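Local coordinates for spore coat polysaccharide biosynthesis protein SpsE (Bacillus subtilis, PDB 1VLI), which probably acts as an N-acylneuraminate-9-phosphate synthase-like enzyme of the NeuB family in the making of spore coat polysaccharide, at residues Gly41-Ala46 with Ala100-Pro105; Pro105-Cys110 with Val115-Thr120. All blocks are in the same frame, centred on the assembly; numbering follows the deposited sequence.

Contact 1: Gly41-Ala46 with Ala100-Pro105; sequences GKLDQA and AEWILP
W102 and L43 make the apolar heart of this contact, the indole lying against the first turn of helix 43-56. L43 CB sits over one face of the ring system, 3.8 Å from the centroid of the W102 five-membered ring and 26° off its normal, a CH-pi contact. With CG anti to the backbone N (chi1 173°), L43 lays CD1 along the same face, 3.8 Å from W102 CG. A46, one turn on, adds only a methyl, its CB 4.2 Å from W102 CZ3, and so small a residue lets the broad indole come close.

The indole stands near the N-terminal end of helix 103-112, so two neighbouring helices of the NeuB TIM barrel, both on the outside of its parallel strands, meet here near their N-terminal ends.

Backbone packing makes up the rest. The benzo end of the ring points its edge at the turn before helix 43-56, with W102 CH2 3.4 Å from G41 C, while L43 N comes within 3.3 Å of W102 CZ2. H39 meets the indole edge-to-face. Cut back to alanine, W102 would probably no longer cover L43 or reach the turn at G41, and a gap is likely to open between the two helices.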
loop_
_atom_site.group_PDB
_atom_site.type_symbol
_atom_site.label_atom_id
_atom_site.label_comp_id
_atom_site.label_asym_id
_atom_site.label_seq_id
_atom_site.Cartn_x
_atom_site.Cartn_y
_atom_site.Cartn_z
ATOM N N GLY A 41 21.188 -0.918 -2.544
ATOM C CA GLY A 41 21.989 0.095 -1.843
ATOM C C GLY A 41 22.984 0.869 -2.694
ATOM O O GLY A 41 23.898 1.499 -2.179
ATOM N N LYS A 42 22.813 0.823 -4.004
ATOM C CA LYS A 42 23.682 1.541 -4.916
ATOM C C LYS A 42 22.872 2.622 -5.623
ATOM O O LYS A 42 21.920 2.307 -6.380
ATOM C CB LYS A 42 24.286 0.569 -5.926
ATOM C CG LYS A 42 25.044 -0.579 -5.285
ATOM C CD LYS A 42 26.129 -1.115 -6.212
ATOM C CE LYS A 42 25.681 -2.354 -6.971
ATOM N NZ LYS A 42 25.372 -3.453 -6.012
ATOM N N LEU A 43 23.245 3.881 -5.371
ATOM C CA LEU A 43 22.527 5.049 -5.901
ATOM C C LEU A 43 22.465 5.085 -7.420
ATOM O O LEU A 43 21.451 5.472 -7.993
ATOM C CB LEU A 43 23.127 6.361 -5.376
ATOM C CG LEU A 43 22.583 7.663 -5.991
ATOM C CD1 LEU A 43 21.081 7.835 -5.754
ATOM C CD2 LEU A 43 23.349 8.894 -5.524
ATOM N N ASP A 44 23.546 4.685 -8.076
ATOM C CA ASP A 44 23.558 4.655 -9.544
ATOM C C ASP A 44 22.583 3.601 -10.086
ATOM O O ASP A 44 22.013 3.789 -11.165
ATOM C CB ASP A 44 24.977 4.442 -10.094
ATOM C CG ASP A 44 25.718 3.326 -9.363
ATOM O OD1 ASP A 44 26.070 3.511 -8.165
ATOM O OD2 ASP A 44 25.986 2.226 -9.902
ATOM N N GLN A 45 22.394 2.514 -9.325
ATOM C CA GLN A 45 21.442 1.462 -9.672
ATOM C C GLN A 45 20.020 1.959 -9.458
ATOM O O GLN A 45 19.103 1.550 -10.185
ATOM C CB GLN A 45 21.695 0.180 -8.872
ATOM C CG GLN A 45 21.063 -1.090 -9.494
ATOM C CD GLN A 45 21.533 -2.376 -8.824
ATOM O OE1 GLN A 45 22.722 -2.665 -8.786
ATOM N NE2 GLN A 45 20.602 -3.144 -8.298
ATOM N N ALA A 46 19.832 2.830 -8.458
ATOM C CA ALA A 46 18.545 3.518 -8.282
ATOM C C ALA A 46 18.212 4.404 -9.502
ATOM O O ALA A 46 17.083 4.345 -10.008
ATOM C CB ALA A 46 18.511 4.312 -6.995
ATOM N N ALA A 100 19.400 9.122 3.429
ATOM C CA ALA A 100 18.728 10.404 3.310
ATOM C C ALA A 100 19.322 11.328 2.235
ATOM O O ALA A 100 18.593 12.142 1.645
ATOM C CB ALA A 100 18.702 11.094 4.656
ATOM N N GLU A 101 20.620 11.192 1.955
ATOM C CA GLU A 101 21.240 12.050 0.945
ATOM C C GLU A 101 20.889 11.666 -0.479
ATOM O O GLU A 101 21.245 12.394 -1.421
ATOM C CB GLU A 101 22.761 12.189 1.121
ATOM C CG GLU A 101 23.589 10.916 0.978
ATOM C CD GLU A 101 23.796 10.141 2.287
ATOM O OE1 GLU A 101 23.136 10.433 3.336
ATOM O OE2 GLU A 101 24.640 9.209 2.249
ATOM N N TRP A 102 20.198 10.537 -0.636
ATOM C CA TRP A 102 19.729 10.094 -1.956
ATOM C C TRP A 102 18.502 10.853 -2.432
ATOM O O TRP A 102 18.345 11.065 -3.624
ATOM C CB TRP A 102 19.350 8.621 -1.934
ATOM C CG TRP A 102 20.467 7.638 -1.981
ATOM C CD1 TRP A 102 21.794 7.857 -1.689
ATOM C CD2 TRP A 102 20.354 6.246 -2.296
ATOM N NE1 TRP A 102 22.506 6.688 -1.825
ATOM C CE2 TRP A 102 21.643 5.683 -2.194
ATOM C CE3 TRP A 102 19.288 5.411 -2.642
ATOM C CZ2 TRP A 102 21.887 4.323 -2.439
ATOM C CZ3 TRP A 102 19.535 4.069 -2.886
ATOM C CH2 TRP A 102 20.821 3.539 -2.781
ATOM N N ILE A 103 17.660 11.273 -1.494
ATOM C CA ILE A 103 16.264 11.624 -1.749
ATOM C C ILE A 103 16.037 12.819 -2.684
ATOM O O ILE A 103 15.305 12.693 -3.674
ATOM C CB ILE A 103 15.494 11.764 -0.403
ATOM C CG1 ILE A 103 15.610 10.470 0.428
ATOM C CG2 ILE A 103 14.037 12.134 -0.637
ATOM C CD1 ILE A 103 14.983 9.187 -0.216
ATOM N N LEU A 104 16.645 13.965 -2.399
ATOM C CA LEU A 104 16.538 15.124 -3.318
ATOM C C LEU A 104 17.038 14.799 -4.740
ATOM O O LEU A 104 16.296 15.025 -5.712
ATOM C CB LEU A 104 17.183 16.400 -2.736
ATOM C CG LEU A 104 16.532 16.852 -1.406
ATOM C CD1 LEU A 104 17.016 18.223 -0.941
ATOM C CD2 LEU A 104 14.993 16.835 -1.460
ATOM N N PRO A 105 18.256 14.242 -4.870
ATOM C CA PRO A 105 18.731 13.720 -6.167
ATOM C C PRO A 105 17.755 12.757 -6.854
ATOM O O PRO A 105 17.480 12.948 -8.038
ATOM C CB PRO A 105 20.032 13.003 -5.805
ATOM C CG PRO A 105 20.514 13.732 -4.602
ATOM C CD PRO A 105 19.287 14.097 -3.820
#

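Contact 2: Pro105-Cys110 with Val115-Thr120; sequences PLLDYC and VIFLST
F117 carries its CG anti to the backbone N (chi1 177°), which swings the phenyl ring out from the strand toward helix 103-112, while C110 has SG anti to its carbonyl carbon, bringing the sulfur to the same ring. L107 reaches it from another direction. Its CD1 stands almost squarely above the middle of the F117 ring, 3.4 Å from the centroid and 13° off the normal, so that one methyl meets all six ring carbons in a CH-pi contact. A leucine suits this place because its branched end can set a methyl on a flat aromatic face.

The sulfur comes to the edge instead. C110 SG lies 5.4 Å from the F117 centroid, 79° off the ring normal, in a Cys sulfur-aromatic contact, and packs at 3.8 Å on F117 CB. Methyl and thiol thus use different parts of one ring.

In the beta/alpha alternation of a TIM barrel, this is the link from a helix to the next strand: helix 103-112 lies on the outside, a short turn reverses the chain, and strand 116-118 enters the parallel sheet beside strand 60-63. The turn is tied by the backbone, V115 N donating to C110 O at 3.0 Å. Close by, V115 CG2 packs 4.2 Å from C110 SG, a beta-branched side chain suited to extended backbone. Towards the sheet, C110 and V115 both touch V61, and F117 touches F63; L106 and C110 also lean on I50 of helix 43-56.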
loop_
_atom_site.group_PDB
_atom_site.type_symbol
_atom_site.label_atom_id
_atom_site.label_comp_id
_atom_site.label_asym_id
_atom_site.label_seq_id
_atom_site.Cartn_x
_atom_site.Cartn_y
_atom_site.Cartn_z
ATOM N N PRO A 105 18.256 14.242 -4.870
ATOM C CA PRO A 105 18.731 13.720 -6.167
ATOM C C PRO A 105 17.755 12.757 -6.854
ATOM O O PRO A 105 17.480 12.948 -8.038
ATOM C CB PRO A 105 20.032 13.003 -5.805
ATOM C CG PRO A 105 20.514 13.732 -4.602
ATOM C CD PRO A 105 19.287 14.097 -3.820
ATOM N N LEU A 106 17.241 11.735 -6.162
ATOM C CA LEU A 106 16.267 10.856 -6.836
ATOM C C LEU A 106 15.083 11.653 -7.370
ATOM O O LEU A 106 14.705 11.503 -8.540
ATOM C CB LEU A 106 15.766 9.733 -5.937
ATOM C CG LEU A 106 16.674 8.528 -5.705
ATOM C CD1 LEU A 106 15.993 7.620 -4.711
ATOM C CD2 LEU A 106 16.998 7.770 -6.993
ATOM N N LEU A 107 14.523 12.516 -6.520
ATOM C CA LEU A 107 13.357 13.331 -6.870
ATOM C C LEU A 107 13.651 14.219 -8.063
ATOM O O LEU A 107 12.885 14.264 -9.024
ATOM C CB LEU A 107 12.867 14.125 -5.645
ATOM C CG LEU A 107 11.772 13.432 -4.797
ATOM C CD1 LEU A 107 11.990 11.921 -4.580
ATOM C CD2 LEU A 107 11.571 14.149 -3.473
ATOM N N ASP A 108 14.792 14.904 -8.020
ATOM C CA ASP A 108 15.274 15.615 -9.178
ATOM C C ASP A 108 15.362 14.747 -10.430
ATOM O O ASP A 108 14.961 15.164 -11.508
ATOM C CB ASP A 108 16.639 16.191 -8.872
ATOM C CG ASP A 108 16.602 17.683 -8.718
ATOM O OD1 ASP A 108 16.104 18.353 -9.662
ATOM O OD2 ASP A 108 17.071 18.263 -7.709
ATOM N N TYR A 109 15.908 13.550 -10.302
ATOM C CA TYR A 109 16.115 12.716 -11.466
ATOM C C TYR A 109 14.799 12.175 -12.028
ATOM O O TYR A 109 14.665 11.984 -13.239
ATOM C CB TYR A 109 17.074 11.581 -11.141
ATOM C CG TYR A 109 17.597 10.887 -12.369
ATOM C CD1 TYR A 109 18.344 11.585 -13.314
ATOM C CD2 TYR A 109 17.339 9.534 -12.597
ATOM C CE1 TYR A 109 18.829 10.965 -14.458
ATOM C CE2 TYR A 109 17.829 8.896 -13.730
ATOM C CZ TYR A 109 18.582 9.625 -14.658
ATOM O OH TYR A 109 19.063 9.030 -15.796
ATOM N N CYS A 110 13.841 11.913 -11.138
ATOM C CA CYS A 110 12.494 11.570 -11.544
ATOM C C CYS A 110 11.858 12.721 -12.307
ATOM O O CYS A 110 11.266 12.511 -13.361
ATOM C CB CYS A 110 11.643 11.254 -10.321
ATOM S SG CYS A 110 11.969 9.642 -9.604
ATOM N N VAL A 115 8.978 11.101 -14.748
ATOM C CA VAL A 115 8.224 10.098 -14.028
ATOM C C VAL A 115 7.929 10.610 -12.615
ATOM O O VAL A 115 8.649 11.474 -12.063
ATOM C CB VAL A 115 8.875 8.676 -14.072
ATOM C CG1 VAL A 115 9.209 8.283 -15.487
ATOM C CG2 VAL A 115 10.114 8.613 -13.246
ATOM N N ILE A 116 6.846 10.087 -12.056
ATOM C CA ILE A 116 6.347 10.558 -10.789
ATOM C C ILE A 116 6.843 9.604 -9.720
ATOM O O ILE A 116 6.487 8.406 -9.714
ATOM C CB ILE A 116 4.797 10.597 -10.798
ATOM C CG1 ILE A 116 4.270 11.593 -11.853
ATOM C CG2 ILE A 116 4.246 10.890 -9.390
ATOM C CD1 ILE A 116 2.764 11.418 -12.159
ATOM N N PHE A 117 7.637 10.151 -8.809
ATOM C CA PHE A 117 8.133 9.434 -7.663
ATOM C C PHE A 117 7.017 9.224 -6.666
ATOM O O PHE A 117 6.290 10.165 -6.318
ATOM C CB PHE A 117 9.255 10.227 -6.997
ATOM C CG PHE A 117 9.792 9.586 -5.737
ATOM C CD1 PHE A 117 10.858 8.676 -5.797
ATOM C CD2 PHE A 117 9.232 9.876 -4.491
ATOM C CE1 PHE A 117 11.349 8.072 -4.621
ATOM C CE2 PHE A 117 9.712 9.270 -3.323
ATOM C CZ PHE A 117 10.775 8.376 -3.391
ATOM N N LEU A 118 6.897 7.975 -6.213
ATOM C CA LEU A 118 5.950 7.601 -5.164
ATOM C C LEU A 118 6.590 6.712 -4.120
ATOM O O LEU A 118 7.478 5.912 -4.418
ATOM C CB LEU A 118 4.752 6.867 -5.758
ATOM C CG LEU A 118 3.834 7.640 -6.697
ATOM C CD1 LEU A 118 2.871 6.641 -7.242
ATOM C CD2 LEU A 118 3.097 8.746 -5.979
ATOM N N SER A 119 6.123 6.840 -2.887
ATOM C CA SER A 119 6.500 5.895 -1.845
ATOM C C SER A 119 5.299 5.544 -0.945
ATOM O O SER A 119 4.192 6.066 -1.120
ATOM C CB SER A 119 7.640 6.482 -1.018
ATOM O OG SER A 119 8.374 5.451 -0.417
ATOM N N THR A 120 5.568 4.722 0.062
ATOM C CA THR A 120 4.563 4.205 0.991
ATOM C C THR A 120 4.815 4.699 2.403
ATOM O O THR A 120 5.967 4.707 2.866
ATOM C CB THR A 120 4.657 2.667 0.996
ATOM O OG1 THR A 120 4.561 2.219 -0.350
ATOM C CG2 THR A 120 3.474 2.033 1.672
#

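Overall arrangement
Both contacts use helix 103-112, but they engage different partners of that helix. Contact 1 joins it laterally to its neighbour 43-56 near the surface, where exposed G41 and partly exposed L43 flank a buried tryptophan. Contact 2, centred about 17 Å from the centre of the chain against about 22 Å for contact 1, fixes the same helix inward on strand 116-118, and none of its touching residues is exposed. Aromatic rings serve both, yet the indole comes from the helix side and the phenyl from the strand; a backbone hydrogen bond and a sulfur belong to contact 2 alone. The two contacts also touch, L106 CD2 of 105-110 lying 3.8 Å from A46 CB of 41-46.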